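PDB 4GL3: putative glucoamylase, which is probably a glycoside hydrolase of the glucoamylase type, inferred to release glucose from glucan chains. Local coordinates for residues F167-Y175 against I211-G219; R75-L83 against Y140-I151. All coordinates share one frame; numbering follows the deposited sequence.

In the fold
Both contacts lie toward the periphery of the single-chain molecule, about 35 Å apart between centres and about 21 Å at their nearest atoms, and they share no helix or strand. Contact 2 comes first along the chain and joins helix 75-90 to the turn and first residues of helix 146-161; contact 1 joins the loop that follows helix 146-161 to helix 213-220. Contact 1 is the more buried, a mostly apolar seam with one serine-aspartate hydrogen bond at its edge. Contact 2 is larger and only partly buried, and its chemistry is more ionic: a two-pronged arginine-glutamate salt bridge crowns an apolar floor.

Contact 1. Residues F167-Y175 against I211-G219; sequences FTQGQDVMY and IAESVYHKG
Ser214 OG donates to Asp172 OD1 at 2.7 Å, the one hydrogen bond that crosses between the loop 167-175 and the start of helix 213-220. The hydroxyl reaches OD1 from above the carboxylate plane, 52° out of it, and it can do so because OG sits between its own backbone N and carbonyl carbon (chi1 66°). The other oxygen, OD2, lies 3.7 Å from Lys218 CD; the two side chains run side by side in the same direction, and the ammonium NZ stays 4.6 Å from OD2, close enough that its charge probably favours the carboxylate without a salt bridge. Were Asp172 an alanine, the Ser214 hydroxyl would probably lose this acceptor and the Lys218 ammonium its nearby negative charge.

Beneath these polar groups the contact is apolar. Val215 presents both methyls: CG1 meets Met174 CG (a selenomethionine) at 3.6 Å, the two chains crossing at about a right angle, while CG2 faces Gln171 O at 3.6 Å. Ile211 CG2 touches both Thr168 CG2, at 3.9 Å, and Met174 CE. Gly219, without a side chain, lets the loop come close, its CA lying 3.8 Å from Val173 CG2.

The loop is shaped by a type I' turn from Thr168 to Gln171, in which Thr168 OG1 accepts from Gly170 N as an ST turn and also bonds to Asn165 O. Helix 197-205 backs the seam: Tyr200 touches Val173 and Val215 and its hydroxyl bonds to Met174 N, Val199 packs on Met174, and Ile124 of helix 124-140 meets Met174 too.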
loop_
_atom_site.group_PDB
_atom_site.type_symbol
_atom_site.label_atom_id
_atom_site.label_comp_id
_atom_site.label_asym_id
_atom_site.label_seq_id
_atom_site.Cartn_x
_atom_site.Cartn_y
_atom_site.Cartn_z
ATOM N N PHE A 167 -3.219 -11.947 17.595
ATOM C CA PHE A 167 -4.256 -11.040 17.185
ATOM C C PHE A 167 -5.551 -11.704 16.769
ATOM O O PHE A 167 -6.525 -11.010 16.375
ATOM C CB PHE A 167 -3.717 -10.027 16.139
ATOM C CG PHE A 167 -2.661 -9.141 16.700
ATOM C CD1 PHE A 167 -1.335 -9.555 16.774
ATOM C CD2 PHE A 167 -3.002 -7.939 17.288
ATOM C CE1 PHE A 167 -0.380 -8.753 17.394
ATOM C CE2 PHE A 167 -2.063 -7.121 17.826
ATOM C CZ PHE A 167 -0.738 -7.531 17.887
ATOM N N THR A 168 -5.590 -13.031 16.847
ATOM C CA THR A 168 -6.819 -13.743 16.696
ATOM C C THR A 168 -7.681 -13.822 17.987
ATOM O O THR A 168 -8.870 -14.217 17.909
ATOM C CB THR A 168 -6.634 -15.184 16.190
ATOM O OG1 THR A 168 -5.992 -15.977 17.185
ATOM C CG2 THR A 168 -5.890 -15.242 14.860
ATOM N N GLN A 169 -7.102 -13.493 19.155
ATOM C CA GLN A 169 -7.745 -13.816 20.456
ATOM C C GLN A 169 -8.227 -15.276 20.536
ATOM O O GLN A 169 -9.183 -15.568 21.210
ATOM C CB GLN A 169 -8.979 -12.910 20.692
ATOM C CG GLN A 169 -8.687 -11.399 20.573
ATOM C CD GLN A 169 -9.821 -10.529 21.101
ATOM O OE1 GLN A 169 -10.191 -10.638 22.257
ATOM N NE2 GLN A 169 -10.385 -9.686 20.250
ATOM N N GLY A 170 -7.574 -16.196 19.832
ATOM C CA GLY A 170 -7.985 -17.597 19.834
ATOM C C GLY A 170 -9.266 -17.858 19.028
ATOM O O GLY A 170 -9.811 -18.940 19.115
ATOM N N GLN A 171 -9.733 -16.874 18.235
ATOM C CA GLN A 171 -10.927 -17.011 17.420
ATOM C C GLN A 171 -10.540 -17.242 15.936
ATOM O O GLN A 171 -9.349 -17.160 15.574
ATOM C CB GLN A 171 -11.734 -15.700 17.474
ATOM C CG GLN A 171 -12.140 -15.290 18.878
ATOM C CD GLN A 171 -12.766 -13.908 18.941
ATOM O OE1 GLN A 171 -13.265 -13.354 17.937
ATOM N NE2 GLN A 171 -12.767 -13.345 20.148
ATOM N N ASP A 172 -11.557 -17.445 15.091
ATOM C CA ASP A 172 -11.386 -17.624 13.657
ATOM C C ASP A 172 -11.515 -16.296 12.869
ATOM O O ASP A 172 -12.273 -16.205 11.899
ATOM C CB ASP A 172 -12.393 -18.665 13.152
ATOM C CG ASP A 172 -12.029 -20.085 13.574
ATOM O OD1 ASP A 172 -10.838 -20.419 13.543
ATOM O OD2 ASP A 172 -12.956 -20.862 13.918
ATOM N N VAL A 173 -10.727 -15.294 13.242
ATOM C CA VAL A 173 -10.690 -14.013 12.556
ATOM C C VAL A 173 -9.486 -13.294 13.187
ATOM O O VAL A 173 -8.982 -13.687 14.252
ATOM C CB VAL A 173 -12.001 -13.217 12.819
ATOM C CG1 VAL A 173 -12.105 -12.835 14.287
ATOM C CG2 VAL A 173 -12.136 -11.982 11.944
HETATM N N MSE A 174 -9.020 -12.255 12.528
HETATM C CA MSE A 174 -7.909 -11.421 13.051
HETATM C C MSE A 174 -8.434 -10.034 13.365
HETATM O O MSE A 174 -9.373 -9.574 12.715
HETATM C CB MSE A 174 -6.725 -11.326 12.059
HETATM C CG MSE A 174 -6.077 -12.669 11.774
HETATM SE SE MSE A 174 -4.751 -12.552 10.356
HETATM C CE MSE A 174 -3.247 -12.003 11.478
ATOM N N TYR A 175 -7.875 -9.437 14.431
ATOM C CA TYR A 175 -8.225 -8.130 14.916
ATOM C C TYR A 175 -7.126 -7.149 14.519
ATOM O O TYR A 175 -5.940 -7.491 14.525
ATOM C CB TYR A 175 -8.444 -8.154 16.464
ATOM C CG TYR A 175 -9.737 -8.837 16.819
ATOM C CD1 TYR A 175 -9.804 -10.246 16.912
ATOM C CD2 TYR A 175 -10.911 -8.100 17.010
ATOM C CE1 TYR A 175 -10.993 -10.889 17.197
ATOM C CE2 TYR A 175 -12.121 -8.731 17.268
ATOM C CZ TYR A 175 -12.170 -10.123 17.372
ATOM O OH TYR A 175 -13.363 -10.754 17.614
ATOM N N ILE A 211 -1.325 -18.355 11.903
ATOM C CA ILE A 211 -2.775 -18.559 12.068
ATOM C C ILE A 211 -3.220 -19.908 11.515
ATOM O O ILE A 211 -2.607 -20.465 10.613
ATOM C CB ILE A 211 -3.588 -17.406 11.429
ATOM C CG1 ILE A 211 -3.358 -17.377 9.884
ATOM C CG2 ILE A 211 -3.242 -16.061 12.068
ATOM C CD1 ILE A 211 -4.338 -16.538 9.129
ATOM N N ALA A 212 -4.297 -20.444 12.083
ATOM C CA ALA A 212 -4.978 -21.600 11.516
ATOM C C ALA A 212 -5.643 -21.191 10.176
ATOM O O ALA A 212 -5.987 -20.037 9.959
ATOM C CB ALA A 212 -6.022 -22.166 12.519
ATOM N N GLU A 213 -5.820 -22.147 9.278
ATOM C CA GLU A 213 -6.468 -21.889 7.989
ATOM C C GLU A 213 -7.870 -21.370 8.159
ATOM O O GLU A 213 -8.313 -20.513 7.387
ATOM C CB GLU A 213 -6.514 -23.183 7.143
ATOM C CG GLU A 213 -5.127 -23.639 6.720
ATOM C CD GLU A 213 -5.113 -25.081 6.253
ATOM O OE1 GLU A 213 -6.135 -25.496 5.631
ATOM O OE2 GLU A 213 -4.099 -25.782 6.517
ATOM N N SER A 214 -8.569 -21.898 9.155
ATOM C CA SER A 214 -9.942 -21.505 9.413
ATOM C C SER A 214 -10.079 -19.986 9.766
ATOM O O SER A 214 -11.160 -19.391 9.578
ATOM C CB SER A 214 -10.517 -22.389 10.527
ATOM O OG SER A 214 -9.788 -22.079 11.737
ATOM N N VAL A 215 -8.995 -19.361 10.224
ATOM C CA VAL A 215 -8.962 -17.929 10.490
ATOM C C VAL A 215 -9.186 -17.174 9.171
ATOM O O VAL A 215 -9.921 -16.168 9.134
ATOM C CB VAL A 215 -7.643 -17.515 11.217
ATOM C CG1 VAL A 215 -7.401 -15.997 11.272
ATOM C CG2 VAL A 215 -7.561 -18.130 12.630
ATOM N N TYR A 216 -8.558 -17.648 8.100
ATOM C CA TYR A 216 -8.751 -17.046 6.784
ATOM C C TYR A 216 -10.168 -17.348 6.248
ATOM O O TYR A 216 -10.911 -16.444 5.872
ATOM C CB TYR A 216 -7.716 -17.592 5.788
ATOM C CG TYR A 216 -7.759 -17.017 4.402
ATOM C CD1 TYR A 216 -7.509 -15.689 4.186
ATOM C CD2 TYR A 216 -8.013 -17.820 3.305
ATOM C CE1 TYR A 216 -7.502 -15.165 2.925
ATOM C CE2 TYR A 216 -8.032 -17.305 2.040
ATOM C CZ TYR A 216 -7.772 -15.972 1.849
ATOM O OH TYR A 216 -7.781 -15.442 0.569
ATOM N N HIS A 217 -10.527 -18.624 6.198
ATOM C CA HIS A 217 -11.776 -19.022 5.539
ATOM C C HIS A 217 -13.051 -18.552 6.262
ATOM O O HIS A 217 -14.014 -18.175 5.606
ATOM C CB HIS A 217 -11.794 -20.541 5.288
ATOM C CG HIS A 217 -10.716 -20.971 4.347
ATOM N ND1 HIS A 217 -10.714 -20.608 3.010
ATOM C CD2 HIS A 217 -9.587 -21.689 4.548
ATOM C CE1 HIS A 217 -9.638 -21.116 2.431
ATOM N NE2 HIS A 217 -8.941 -21.781 3.336
ATOM N N LYS A 218 -13.043 -18.528 7.597
ATOM C CA LYS A 218 -14.207 -18.032 8.370
ATOM C C LYS A 218 -14.160 -16.562 8.748
ATOM O O LYS A 218 -15.182 -15.937 8.881
ATOM C CB LYS A 218 -14.361 -18.833 9.653
ATOM C CG LYS A 218 -14.697 -20.276 9.395
ATOM C CD LYS A 218 -14.847 -20.978 10.737
ATOM C CE LYS A 218 -15.522 -22.325 10.625
ATOM N NZ LYS A 218 -14.481 -23.363 10.355
ATOM N N GLY A 219 -12.980 -16.004 8.935
ATOM C CA GLY A 219 -12.869 -14.621 9.316
ATOM C C GLY A 219 -12.771 -13.664 8.133
ATOM O O GLY A 219 -13.628 -12.821 7.934
#

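Contact 2. Residues R75-L83 against Y140-I151; sequences REQGAERML and YFTKDNPTENRI
Arg75 grips Glu148 side-on with two nitrogens while Tyr140 CE2 lies over one face of its guanidinium; in one of two Lys143 conformers, CE of that lysine lies over the opposite face. NE reaches Glu148 OE2 at 2.7 Å and NH2 reaches OE1 at 2.9 Å, both nearly straight and using the syn lone pairs, with the two planes 21° apart. NH2 also donates to Tyr140 O, and water 2 links NH1 to that same carbonyl. OE1 takes a second bond from Lys143 N at 3.0 Å, which fixes the carboxylate against the turn. In the same conformer, Lys143 NZ is joined through water 3 to Glu76 OE2.

Below, Met82 CG meets Phe141 CE2 at 3.8 Å and Ile151 CD1 comes within 3.5 Å of Ala79 O. Leu83, with CG anti to the backbone N (chi1 -176°), sends CD1 to Arg150 CG at 3.6 Å.

Asn145 N-caps helix 146-161 through Glu148 N. The segments 75-83 and 146-151 cross at 40°, their axes 9.6 Å apart at closest, a helix-helix packing consistent with the (alpha/alpha)6 toroid of the six-hairpin glycosidases.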
loop_
_atom_site.group_PDB
_atom_site.type_symbol
_atom_site.label_atom_id
_atom_site.label_comp_id
_atom_site.label_asym_id
_atom_site.label_seq_id
_atom_site.Cartn_x
_atom_site.Cartn_y
_atom_site.Cartn_z
ATOM N N ARG A 75 23.513 1.457 -4.926
ATOM C CA ARG A 75 23.189 0.341 -4.085
ATOM C C ARG A 75 23.779 0.499 -2.680
ATOM O O ARG A 75 23.178 0.083 -1.721
ATOM C CB ARG A 75 23.711 -0.966 -4.662
ATOM C CG ARG A 75 22.966 -2.143 -4.035
ATOM C CD ARG A 75 23.797 -3.377 -4.103
ATOM N NE ARG A 75 23.199 -4.508 -3.404
ATOM C CZ ARG A 75 22.313 -5.355 -3.911
ATOM N NH1 ARG A 75 21.793 -5.213 -5.120
ATOM N NH2 ARG A 75 21.937 -6.358 -3.165
ATOM N N GLU A 76 24.981 1.046 -2.594
ATOM C CA GLU A 76 25.621 1.293 -1.311
ATOM C C GLU A 76 24.797 2.333 -0.540
ATOM O O GLU A 76 24.573 2.155 0.647
ATOM C CB GLU A 76 27.080 1.746 -1.481
ATOM C CG GLU A 76 28.007 0.702 -2.130
ATOM C CD GLU A 76 27.630 0.345 -3.592
ATOM O OE1 GLU A 76 27.254 1.238 -4.415
ATOM O OE2 GLU A 76 27.682 -0.858 -3.942
ATOM N N GLN A 77 24.315 3.382 -1.215
ATOM C CA GLN A 77 23.489 4.377 -0.532
ATOM C C GLN A 77 22.202 3.786 -0.044
ATOM O O GLN A 77 21.763 4.084 1.074
ATOM C CB GLN A 77 23.166 5.583 -1.394
ATOM C CG GLN A 77 24.344 6.475 -1.723
ATOM C CD GLN A 77 23.957 7.517 -2.777
ATOM O OE1 GLN A 77 23.397 7.208 -3.825
ATOM N NE2 GLN A 77 24.212 8.756 -2.465
ATOM N N GLY A 78 21.575 2.978 -0.883
ATOM C CA GLY A 78 20.307 2.415 -0.550
ATOM C C GLY A 78 20.397 1.425 0.610
ATOM O O GLY A 78 19.535 1.395 1.491
ATOM N N ALA A 79 21.450 0.617 0.600
ATOM C CA ALA A 79 21.721 -0.352 1.676
ATOM C C ALA A 79 21.983 0.367 2.999
ATOM O O ALA A 79 21.512 -0.048 4.066
ATOM C CB ALA A 79 22.904 -1.244 1.291
ATOM N N GLU A 80 22.729 1.465 2.931
ATOM C CA GLU A 80 23.031 2.245 4.123
ATOM C C GLU A 80 21.748 2.761 4.765
ATOM O O GLU A 80 21.531 2.604 5.998
ATOM C CB GLU A 80 23.991 3.397 3.773
ATOM C CG GLU A 80 24.300 4.336 4.938
ATOM C CD GLU A 80 25.239 5.447 4.509
ATOM O OE1 GLU A 80 25.027 6.039 3.413
ATOM O OE2 GLU A 80 26.197 5.703 5.252
ATOM N N ARG A 81 20.875 3.337 3.934
ATOM C CA ARG A 81 19.561 3.801 4.398
ATOM C C ARG A 81 18.719 2.643 4.979
ATOM O O ARG A 81 18.123 2.774 6.037
ATOM C CB ARG A 81 18.788 4.474 3.255
ATOM C CG ARG A 81 17.411 5.069 3.618
ATOM C CD ARG A 81 17.504 6.197 4.636
ATOM N NE ARG A 81 18.290 7.326 4.145
ATOM C CZ ARG A 81 17.784 8.379 3.505
ATOM N NH1 ARG A 81 16.483 8.514 3.287
ATOM N NH2 ARG A 81 18.585 9.331 3.111
HETATM N N MSE A 82 18.637 1.539 4.253
HETATM C CA MSE A 82 17.885 0.390 4.691
HETATM C C MSE A 82 18.369 -0.122 6.066
HETATM O O MSE A 82 17.546 -0.448 6.935
HETATM C CB MSE A 82 17.986 -0.743 3.657
HETATM C CG MSE A 82 17.080 -1.939 3.942
HETATM SE SE MSE A 82 15.189 -1.549 3.821
HETATM C CE MSE A 82 15.266 -0.556 2.155
ATOM N N LEU A 83 19.673 -0.202 6.253
ATOM C CA LEU A 83 20.230 -0.586 7.549
ATOM C C LEU A 83 19.792 0.399 8.645
ATOM O O LEU A 83 19.413 -0.051 9.730
ATOM C CB LEU A 83 21.774 -0.772 7.515
ATOM C CG LEU A 83 22.465 -1.273 8.812
ATOM C CD1 LEU A 83 21.826 -2.573 9.313
ATOM C CD2 LEU A 83 23.972 -1.439 8.626
ATOM N N TYR A 140 16.084 -8.922 -1.630
ATOM C CA TYR A 140 16.877 -8.086 -2.569
ATOM C C TYR A 140 18.328 -7.892 -2.121
ATOM O O TYR A 140 19.252 -7.994 -2.925
ATOM C CB TYR A 140 16.246 -6.694 -2.682
ATOM C CG TYR A 140 16.988 -5.762 -3.634
ATOM C CD1 TYR A 140 16.890 -5.922 -5.023
ATOM C CD2 TYR A 140 17.774 -4.724 -3.153
ATOM C CE1 TYR A 140 17.548 -5.067 -5.896
ATOM C CE2 TYR A 140 18.447 -3.877 -4.016
ATOM C CZ TYR A 140 18.317 -4.053 -5.384
ATOM O OH TYR A 140 18.983 -3.237 -6.204
ATOM N N PHE A 141 18.527 -7.572 -0.837
ATOM C CA PHE A 141 19.881 -7.308 -0.278
ATOM C C PHE A 141 20.646 -8.577 0.085
ATOM O O PHE A 141 20.878 -8.854 1.268
ATOM C CB PHE A 141 19.790 -6.372 0.932
ATOM C CG PHE A 141 19.313 -5.002 0.575
ATOM C CD1 PHE A 141 20.161 -4.103 -0.026
ATOM C CD2 PHE A 141 18.015 -4.643 0.780
ATOM C CE1 PHE A 141 19.719 -2.856 -0.407
ATOM C CE2 PHE A 141 17.559 -3.389 0.440
ATOM C CZ PHE A 141 18.433 -2.486 -0.139
ATOM N N THR A 142 21.065 -9.302 -0.954
ATOM C CA THR A 142 21.600 -10.655 -0.839
ATOM C C THR A 142 23.120 -10.722 -0.890
ATOM O O THR A 142 23.670 -11.803 -0.870
ATOM C CB THR A 142 21.050 -11.543 -1.986
ATOM O OG1 THR A 142 21.410 -10.946 -3.217
ATOM C CG2 THR A 142 19.550 -11.622 -1.968
ATOM N N LYS A 143 23.822 -9.593 -0.944
ATOM C CA LYS A 143 25.289 -9.600 -1.009
ATOM C C LYS A 143 25.896 -10.080 0.303
ATOM O O LYS A 143 25.358 -9.817 1.371
ATOM C CB LYS A 143 25.830 -8.198 -1.288
ATOM C CG LYS A 143 25.345 -7.588 -2.581
ATOM C CD LYS A 143 26.251 -6.446 -2.976
ATOM C CE LYS A 143 26.154 -6.164 -4.457
ATOM N NZ LYS A 143 27.280 -5.272 -4.807
ATOM N N ASP A 144 27.017 -10.762 0.226
ATOM C CA ASP A 144 27.734 -11.166 1.415
ATOM C C ASP A 144 28.665 -10.004 1.804
ATOM O O ASP A 144 29.831 -9.991 1.445
ATOM C CB ASP A 144 28.546 -12.448 1.115
ATOM C CG ASP A 144 29.354 -12.927 2.317
ATOM O OD1 ASP A 144 29.062 -12.521 3.472
ATOM O OD2 ASP A 144 30.306 -13.699 2.106
ATOM N N ASN A 145 28.136 -8.980 2.444
ATOM C CA ASN A 145 28.995 -7.935 3.021
ATOM C C ASN A 145 28.370 -7.494 4.341
ATOM O O ASN A 145 27.252 -7.912 4.657
ATOM C CB ASN A 145 29.224 -6.756 2.048
ATOM C CG ASN A 145 27.956 -5.951 1.776
ATOM O OD1 ASN A 145 27.123 -5.667 2.688
ATOM N ND2 ASN A 145 27.773 -5.595 0.512
ATOM N N PRO A 146 29.105 -6.707 5.139
ATOM C CA PRO A 146 28.608 -6.487 6.492
ATOM C C PRO A 146 27.244 -5.800 6.545
ATOM O O PRO A 146 26.418 -6.195 7.367
ATOM C CB PRO A 146 29.697 -5.626 7.120
ATOM C CG PRO A 146 30.973 -6.085 6.422
ATOM C CD PRO A 146 30.533 -6.325 4.999
ATOM N N THR A 147 27.005 -4.808 5.681
ATOM C CA THR A 147 25.755 -4.083 5.705
ATOM C C THR A 147 24.568 -4.981 5.330
ATOM O O THR A 147 23.538 -4.980 6.002
ATOM C CB THR A 147 25.810 -2.858 4.790
ATOM O OG1 THR A 147 26.820 -1.975 5.276
ATOM C CG2 THR A 147 24.494 -2.126 4.748
ATOM N N GLU A 148 24.713 -5.769 4.276
ATOM C CA GLU A 148 23.570 -6.520 3.763
ATOM C C GLU A 148 23.381 -7.790 4.584
ATOM O O GLU A 148 22.263 -8.247 4.743
ATOM C CB GLU A 148 23.679 -6.810 2.254
ATOM C CG GLU A 148 23.827 -5.535 1.438
ATOM C CD GLU A 148 23.545 -5.692 -0.050
ATOM O OE1 GLU A 148 23.053 -6.768 -0.495
ATOM O OE2 GLU A 148 23.786 -4.694 -0.777
ATOM N N ASN A 149 24.452 -8.338 5.138
ATOM C CA ASN A 149 24.305 -9.465 6.051
ATOM C C ASN A 149 23.456 -9.032 7.236
ATOM O O ASN A 149 22.575 -9.781 7.669
ATOM C CB ASN A 149 25.655 -10.011 6.520
ATOM C CG ASN A 149 26.426 -10.709 5.412
ATOM O OD1 ASN A 149 25.861 -11.094 4.375
ATOM N ND2 ASN A 149 27.734 -10.878 5.624
ATOM N N ARG A 150 23.687 -7.806 7.707
ATOM C CA ARG A 150 23.024 -7.300 8.905
ATOM C C ARG A 150 21.574 -6.919 8.606
ATOM O O ARG A 150 20.699 -7.166 9.412
ATOM C CB ARG A 150 23.783 -6.104 9.424
ATOM C CG ARG A 150 23.290 -5.547 10.757
ATOM C CD ARG A 150 24.010 -6.201 11.930
ATOM N NE ARG A 150 23.216 -7.251 12.574
ATOM C CZ ARG A 150 22.451 -7.089 13.657
ATOM N NH1 ARG A 150 22.347 -5.901 14.258
ATOM N NH2 ARG A 150 21.768 -8.130 14.148
ATOM N N ILE A 151 21.327 -6.305 7.446
ATOM C CA ILE A 151 19.972 -6.073 6.972
ATOM C C ILE A 151 19.136 -7.350 7.001
ATOM O O ILE A 151 18.039 -7.373 7.541
ATOM C CB ILE A 151 19.934 -5.484 5.537
ATOM C CG1 ILE A 151 20.411 -4.013 5.501
ATOM C CG2 ILE A 151 18.514 -5.534 5.008
ATOM C CD1 ILE A 151 20.773 -3.461 4.127
HETATM O O HOH W 1 22.226 -3.106 -7.295
HETATM O O HOH W 2 19.765 -7.227 -5.851
HETATM O O HOH W 3 27.105 -3.210 -3.040
#